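Uncharacterized protein (Pyrococcus horikoshii, PDB 1ZJJ) is uncharacterised but probably acts as a magnesium-dependent phosphatase of the haloacid dehalogenase superfamily. Local coordinates at residues S69-H80 with I185-V195. Sequence-based numbering, arbitrary orientation.
Sequences SGLATRLYMSKH and IGKPNEPMYEV
The Glu194 carboxylate meets the imidazole of His80 edge-on, their planes only 20° apart. NE2 of His80 forms a bifurcated hydrogen bond, 2.9 Å to OE1 and 2.9 Å to OE2 of Glu194, each through the syn lone pair; the bent N-H...O geometry fits one N-H split between the two oxygens. Lys79 CG lies over the rim of one imidazole face; the extended Lys79 chain brings NZ to 2.9 Å from Glu194 OE2, above the carboxylate plane, forming a salt bridge. Thus OE2 has two donors, and the Lys79 ammonium would probably favour the ionised carboxylate. An alanine in place of Glu194 would probably leave the Lys79 ammonium and His80 NE2 without this acceptor and let both side chains turn more freely. His80 CB lies over one face of the Tyr76 ring, toward its rim, while Glu194 OE1 is near the ring edge. With CG anti to its backbone N (chi1 173°), Tyr76 brings CD2 to 3.6 Å from Ile185 CD1, and Pro191 CB borders CD1. Deeper in, Ala72 CB touches Met192 SD at 3.5 Å and packs on Ile185 CG2; on the outer side, Leu75 CD1 meets Val195 CG1 at 3.8 Å. Helices 69-80 and 190-195 cross at 89°, their axes 9.4 Å apart. Lys187 NZ, from segment 185-195, salt-bridges the magnesium ligand Asp7. Helix 69-80 follows strand 66-68 of the six-stranded Rossmann-like HAD core, and Ile185 follows strand 183-184 of the four-stranded sheet, probably the cap, placing the contact at the core-cap connection.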
loop_
_atom_site.group_PDB
_atom_site.type_symbol
_atom_site.label_atom_id
_atom_site.label_comp_id
_atom_site.label_asym_id
_atom_site.label_seq_id
_atom_site.Cartn_x
_atom_site.Cartn_y
_atom_site.Cartn_z
ATOM N N SER B 69 -18.345 -7.203 5.976
ATOM C CA SER B 69 -18.065 -6.397 4.797
ATOM C C SER B 69 -18.153 -7.287 3.556
ATOM O O SER B 69 -18.525 -6.827 2.487
ATOM C CB SER B 69 -16.683 -5.738 4.894
ATOM O OG SER B 69 -15.639 -6.684 4.989
ATOM N N GLY B 70 -17.820 -8.565 3.719
ATOM C CA GLY B 70 -17.878 -9.495 2.601
ATOM C C GLY B 70 -19.299 -9.676 2.101
ATOM O O GLY B 70 -19.546 -9.726 0.896
ATOM N N LEU B 71 -20.238 -9.789 3.032
ATOM C CA LEU B 71 -21.605 -9.964 2.602
ATOM C C LEU B 71 -22.122 -8.664 2.017
ATOM O O LEU B 71 -22.814 -8.639 1.007
ATOM C CB LEU B 71 -22.443 -10.358 3.820
ATOM C CG LEU B 71 -23.945 -10.205 3.571
ATOM C CD1 LEU B 71 -24.498 -11.296 2.651
ATOM C CD2 LEU B 71 -24.769 -10.272 4.857
ATOM N N ALA B 72 -21.755 -7.529 2.604
ATOM C CA ALA B 72 -22.138 -6.230 2.058
ATOM C C ALA B 72 -21.567 -6.047 0.648
ATOM O O ALA B 72 -22.209 -5.446 -0.219
ATOM C CB ALA B 72 -21.641 -5.108 2.979
ATOM N N THR B 73 -20.358 -6.558 0.426
ATOM C CA THR B 73 -19.715 -6.448 -0.879
ATOM C C THR B 73 -20.504 -7.245 -1.921
ATOM O O THR B 73 -20.775 -6.746 -3.010
ATOM C CB THR B 73 -18.247 -6.947 -0.824
ATOM O OG1 THR B 73 -17.496 -6.118 0.074
ATOM C CG2 THR B 73 -17.603 -6.885 -2.197
ATOM N N ARG B 74 -20.873 -8.478 -1.585
ATOM C CA ARG B 74 -21.657 -9.304 -2.500
ATOM C C ARG B 74 -22.973 -8.604 -2.827
ATOM O O ARG B 74 -23.361 -8.512 -3.990
ATOM C CB ARG B 74 -21.949 -10.683 -1.887
ATOM C CG ARG B 74 -23.090 -11.445 -2.583
ATOM C CD ARG B 74 -23.106 -12.949 -2.250
ATOM N NE ARG B 74 -23.465 -13.271 -0.866
ATOM C CZ ARG B 74 -24.690 -13.165 -0.350
ATOM N NH1 ARG B 74 -25.705 -12.736 -1.093
ATOM N NH2 ARG B 74 -24.910 -13.503 0.912
ATOM N N LEU B 75 -23.658 -8.110 -1.796
ATOM C CA LEU B 75 -24.934 -7.423 -1.986
ATOM C C LEU B 75 -24.785 -6.167 -2.849
ATOM O O LEU B 75 -25.653 -5.860 -3.674
ATOM C CB LEU B 75 -25.554 -7.062 -0.628
ATOM C CG LEU B 75 -25.906 -8.252 0.279
ATOM C CD1 LEU B 75 -26.451 -7.753 1.603
ATOM C CD2 LEU B 75 -26.931 -9.143 -0.410
ATOM N N TYR B 76 -23.689 -5.443 -2.661
ATOM C CA TYR B 76 -23.443 -4.243 -3.453
ATOM C C TYR B 76 -23.256 -4.625 -4.927
ATOM O O TYR B 76 -23.867 -4.033 -5.819
ATOM C CB TYR B 76 -22.187 -3.520 -2.959
ATOM C CG TYR B 76 -21.794 -2.373 -3.855
ATOM C CD1 TYR B 76 -22.471 -1.153 -3.800
ATOM C CD2 TYR B 76 -20.804 -2.534 -4.824
ATOM C CE1 TYR B 76 -22.175 -0.127 -4.695
ATOM C CE2 TYR B 76 -20.500 -1.519 -5.721
ATOM C CZ TYR B 76 -21.190 -0.321 -5.654
ATOM O OH TYR B 76 -20.899 0.673 -6.559
ATOM N N MET B 77 -22.398 -5.615 -5.171
ATOM C CA MET B 77 -22.116 -6.079 -6.525
ATOM C C MET B 77 -23.387 -6.555 -7.227
ATOM O O MET B 77 -23.647 -6.193 -8.370
ATOM C CB MET B 77 -21.079 -7.207 -6.484
ATOM C CG MET B 77 -19.726 -6.747 -5.956
ATOM S SD MET B 77 -18.556 -8.081 -5.657
ATOM C CE MET B 77 -17.948 -8.341 -7.324
ATOM N N SER B 78 -24.179 -7.360 -6.528
ATOM C CA SER B 78 -25.415 -7.883 -7.083
ATOM C C SER B 78 -26.388 -6.774 -7.490
ATOM O O SER B 78 -27.008 -6.830 -8.556
ATOM C CB SER B 78 -26.083 -8.802 -6.061
ATOM O OG SER B 78 -27.142 -9.530 -6.649
ATOM N N LYS B 79 -26.506 -5.761 -6.640
ATOM C CA LYS B 79 -27.421 -4.656 -6.881
ATOM C C LYS B 79 -26.963 -3.571 -7.848
ATOM O O LYS B 79 -27.780 -3.027 -8.589
ATOM C CB LYS B 79 -27.778 -3.992 -5.548
ATOM C CG LYS B 79 -28.830 -2.907 -5.652
ATOM C CD LYS B 79 -29.180 -2.353 -4.278
ATOM C CE LYS B 79 -30.465 -1.549 -4.347
ATOM N NZ LYS B 79 -30.766 -0.838 -3.074
ATOM N N HIS B 80 -25.667 -3.273 -7.866
ATOM C CA HIS B 80 -25.160 -2.183 -8.691
ATOM C C HIS B 80 -24.162 -2.465 -9.811
ATOM O O HIS B 80 -23.751 -1.535 -10.497
ATOM C CB HIS B 80 -24.558 -1.115 -7.768
ATOM C CG HIS B 80 -25.514 -0.590 -6.747
ATOM N ND1 HIS B 80 -26.626 0.156 -7.081
ATOM C CD2 HIS B 80 -25.539 -0.712 -5.397
ATOM C CE1 HIS B 80 -27.291 0.470 -5.983
ATOM N NE2 HIS B 80 -26.653 -0.047 -4.947
ATOM N N ILE B 185 -16.468 -0.632 0.283
ATOM C CA ILE B 185 -17.769 -1.070 0.764
ATOM C C ILE B 185 -18.121 -0.801 2.229
ATOM O O ILE B 185 -19.183 -0.237 2.523
ATOM C CB ILE B 185 -17.945 -2.587 0.490
ATOM C CG1 ILE B 185 -17.713 -2.878 -0.996
ATOM C CG2 ILE B 185 -19.343 -3.043 0.905
ATOM C CD1 ILE B 185 -18.645 -2.126 -1.920
ATOM N N GLY B 186 -17.228 -1.193 3.136
ATOM C CA GLY B 186 -17.489 -1.064 4.558
ATOM C C GLY B 186 -17.513 0.306 5.206
ATOM O O GLY B 186 -17.297 1.328 4.554
ATOM N N LYS B 187 -17.797 0.309 6.507
ATOM C CA LYS B 187 -17.846 1.532 7.304
ATOM C C LYS B 187 -16.558 2.312 7.069
ATOM O O LYS B 187 -15.480 1.723 7.008
ATOM C CB LYS B 187 -17.958 1.182 8.789
ATOM C CG LYS B 187 -19.172 0.337 9.142
ATOM C CD LYS B 187 -19.098 -0.172 10.581
ATOM C CE LYS B 187 -17.951 -1.163 10.749
ATOM N NZ LYS B 187 -17.847 -1.614 12.156
ATOM N N PRO B 188 -16.641 3.652 7.005
ATOM C CA PRO B 188 -17.828 4.507 7.134
ATOM C C PRO B 188 -18.473 4.839 5.795
ATOM O O PRO B 188 -19.036 5.923 5.617
ATOM C CB PRO B 188 -17.255 5.750 7.790
ATOM C CG PRO B 188 -15.984 5.915 7.015
ATOM C CD PRO B 188 -15.423 4.483 6.982
ATOM N N ASN B 189 -18.403 3.904 4.856
ATOM C CA ASN B 189 -18.945 4.127 3.529
ATOM C C ASN B 189 -20.416 3.793 3.329
ATOM O O ASN B 189 -21.010 3.008 4.063
ATOM C CB ASN B 189 -18.075 3.389 2.514
ATOM C CG ASN B 189 -16.666 3.949 2.462
ATOM O OD1 ASN B 189 -16.429 4.986 1.848
ATOM N ND2 ASN B 189 -15.733 3.283 3.129
ATOM N N GLU B 190 -20.986 4.409 2.301
ATOM C CA GLU B 190 -22.390 4.279 1.951
ATOM C C GLU B 190 -22.904 2.879 1.581
ATOM O O GLU B 190 -24.026 2.522 1.932
ATOM C CB GLU B 190 -22.690 5.293 0.842
ATOM C CG GLU B 190 -24.149 5.503 0.523
ATOM C CD GLU B 190 -24.714 4.375 -0.295
ATOM O OE1 GLU B 190 -23.921 3.723 -1.005
ATOM O OE2 GLU B 190 -25.942 4.142 -0.246
ATOM N N PRO B 191 -22.102 2.066 0.869
ATOM C CA PRO B 191 -22.593 0.728 0.519
ATOM C C PRO B 191 -22.998 -0.081 1.756
ATOM O O PRO B 191 -23.969 -0.846 1.725
ATOM C CB PRO B 191 -21.401 0.099 -0.205
ATOM C CG PRO B 191 -20.745 1.289 -0.850
ATOM C CD PRO B 191 -20.779 2.311 0.267
ATOM N N MET B 192 -22.248 0.091 2.842
ATOM C CA MET B 192 -22.528 -0.626 4.084
ATOM C C MET B 192 -23.842 -0.120 4.669
ATOM O O MET B 192 -24.639 -0.897 5.188
ATOM C CB MET B 192 -21.402 -0.408 5.096
ATOM C CG MET B 192 -21.381 -1.426 6.222
ATOM S SD MET B 192 -20.824 -3.041 5.627
ATOM C CE MET B 192 -19.567 -3.416 6.810
ATOM N N TYR B 193 -24.061 1.189 4.585
ATOM C CA TYR B 193 -25.290 1.783 5.102
ATOM C C TYR B 193 -26.468 1.278 4.284
ATOM O O TYR B 193 -27.541 1.014 4.817
ATOM C CB TYR B 193 -25.240 3.311 5.017
ATOM C CG TYR B 193 -26.480 3.983 5.573
ATOM C CD1 TYR B 193 -26.748 3.972 6.942
ATOM C CD2 TYR B 193 -27.402 4.597 4.727
ATOM C CE1 TYR B 193 -27.905 4.552 7.454
ATOM C CE2 TYR B 193 -28.563 5.184 5.229
ATOM C CZ TYR B 193 -28.809 5.154 6.591
ATOM O OH TYR B 193 -29.968 5.698 7.087
ATOM N N GLU B 194 -26.259 1.147 2.978
ATOM C CA GLU B 194 -27.312 0.667 2.099
ATOM C C GLU B 194 -27.761 -0.713 2.552
ATOM O O GLU B 194 -28.947 -1.024 2.522
ATOM C CB GLU B 194 -26.822 0.625 0.647
ATOM C CG GLU B 194 -27.815 0.004 -0.311
ATOM C CD GLU B 194 -27.418 0.181 -1.766
ATOM O OE1 GLU B 194 -26.234 -0.028 -2.095
ATOM O OE2 GLU B 194 -28.298 0.520 -2.582
ATOM N N VAL B 195 -26.815 -1.540 2.986
ATOM C CA VAL B 195 -27.160 -2.881 3.456
ATOM C C VAL B 195 -27.950 -2.858 4.766
ATOM O O VAL B 195 -28.929 -3.585 4.922
ATOM C CB VAL B 195 -25.898 -3.752 3.630
ATOM C CG1 VAL B 195 -26.260 -5.069 4.290
ATOM C CG2 VAL B 195 -25.274 -4.018 2.268
#